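Local atomic coordinates of blue-light-activated histidine kinase 2 (Erythrobacter litoralis HTCC2594, PDB entry 4R38), a protein that acts as a blue-light-sensing histidine kinase, using a flavin-binding LOV domain, the part described here, to control autophosphorylation on histidine in a signalling pathway linked to virulence. Residues G50-R53 against S54-V57. Numbering follows the deposited sequence.
Sequences GYSR and SSVV
Ser52 and Ser55 grip each other at the start of a short helix, a compact example of N-capping. Ser52 OG, held between its own backbone N and carbonyl carbon (chi1 73°), is set by this torsion where it accepts from Ser55 N at 3.2 Å, with an N-H...O angle of 144°. The reciprocal bond of a capping box is replaced by one to the main chain: Ser55 OG donates to Ser52 O at 2.7 Å, tilted 19° from the carbonyl plane. That carbonyl also draws weak bonds from the amides of Ser55 and Val56, so Ser52 offers both its hydroxyl and its carbonyl oxygen to the turn, the carbonyl taking one firm bond and two weak ones.

Further along, Arg53 O takes two backbone amides, Val57 N at 3.1 Å and Val56 N at 3.2 Å. The first is an alpha-helical i to i+4 bond and the second an i to i+3 bond, which fits a helix of barely one turn.

Carbon contacts flank these bonds. Val56 CG1 presses against Tyr51 CB at 3.4 Å. A polar atom, Ser55 OG, lies at the edge of the tyrosine ring, 3.8 Å from Tyr51 CD1. Elsewhere on the turn, Arg53 and Val57 run side by side, with Arg53 CG 3.8 Å from Val57 CG2.

In the PAS fold of this LOV domain, the turn follows helix 43-49, whose Glu46 accepts from Arg53 N. Arg53 NH1 bonds to Val41 O of the edge strand 38-41, against which Val56 also packs. Tyr51 meets Phe63 edge-to-face, joining the turn to the loop that carries Cys61, the cysteine that forms the flavin adduct, which is absent here.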
loop_
_atom_site.group_PDB
_atom_site.type_symbol
_atom_site.label_atom_id
_atom_site.label_comp_id
_atom_site.label_asym_id
_atom_site.label_seq_id
_atom_site.Cartn_x
_atom_site.Cartn_y
_atom_site.Cartn_z
ATOM N N GLY A 50 4.822 -5.179 -10.994
ATOM C CA GLY A 50 4.766 -5.114 -12.447
ATOM C C GLY A 50 4.204 -3.812 -13.005
ATOM O O GLY A 50 4.111 -3.662 -14.222
ATOM N N TYR A 51 3.851 -2.873 -12.120
ATOM C CA TYR A 51 3.378 -1.541 -12.509
ATOM C C TYR A 51 4.491 -0.500 -12.519
ATOM O O TYR A 51 5.287 -0.426 -11.587
ATOM C CB TYR A 51 2.299 -1.058 -11.536
ATOM C CG TYR A 51 0.985 -1.792 -11.636
ATOM C CD1 TYR A 51 0.007 -1.386 -12.543
ATOM C CD2 TYR A 51 0.706 -2.883 -10.818
ATOM C CE1 TYR A 51 -1.198 -2.049 -12.635
ATOM C CE2 TYR A 51 -0.516 -3.549 -10.908
ATOM C CZ TYR A 51 -1.446 -3.128 -11.817
ATOM O OH TYR A 51 -2.645 -3.794 -11.889
ATOM N N SER A 52 4.529 0.320 -13.564
ATOM C CA SER A 52 5.476 1.411 -13.628
ATOM C C SER A 52 5.046 2.477 -12.641
ATOM O O SER A 52 3.858 2.593 -12.320
ATOM C CB SER A 52 5.530 2.019 -15.022
ATOM O OG SER A 52 4.359 2.785 -15.258
ATOM N N ARG A 53 6.017 3.248 -12.157
ATOM C CA ARG A 53 5.741 4.331 -11.224
ATOM C C ARG A 53 4.764 5.348 -11.828
ATOM O O ARG A 53 3.870 5.830 -11.138
ATOM C CB ARG A 53 7.043 5.014 -10.807
ATOM C CG ARG A 53 6.853 6.198 -9.869
ATOM C CD ARG A 53 8.065 6.380 -8.925
ATOM N NE ARG A 53 9.215 7.021 -9.556
ATOM C CZ ARG A 53 10.415 7.161 -8.972
ATOM N NH1 ARG A 53 10.640 6.695 -7.743
ATOM N NH2 ARG A 53 11.403 7.760 -9.620
ATOM N N SER A 54 4.945 5.670 -13.103
ATOM C CA SER A 54 4.046 6.602 -13.789
ATOM C C SER A 54 2.596 6.152 -13.687
ATOM O O SER A 54 1.691 6.963 -13.491
ATOM C CB SER A 54 4.401 6.712 -15.267
ATOM O OG SER A 54 5.752 7.075 -15.437
ATOM N N SER A 55 2.375 4.844 -13.801
ATOM C CA SER A 55 1.015 4.339 -13.862
ATOM C C SER A 55 0.300 4.359 -12.513
ATOM O O SER A 55 -0.920 4.355 -12.484
ATOM C CB SER A 55 0.970 2.922 -14.473
ATOM O OG SER A 55 1.520 1.954 -13.595
ATOM N N VAL A 56 1.046 4.375 -11.405
ATOM C CA VAL A 56 0.440 4.221 -10.078
ATOM C C VAL A 56 0.429 5.540 -9.253
ATOM O O VAL A 56 -0.429 5.728 -8.373
ATOM C CB VAL A 56 1.198 3.138 -9.255
ATOM C CG1 VAL A 56 1.314 1.857 -10.041
ATOM C CG2 VAL A 56 2.574 3.605 -8.884
ATOM N N VAL A 57 1.328 6.464 -9.529
ATOM C CA VAL A 57 1.318 7.693 -8.744
ATOM C C VAL A 57 0.055 8.489 -9.055
ATOM O O VAL A 57 -0.254 8.721 -10.212
ATOM C CB VAL A 57 2.577 8.543 -8.976
ATOM C CG1 VAL A 57 2.454 9.923 -8.315
ATOM C CG2 VAL A 57 3.782 7.816 -8.428
#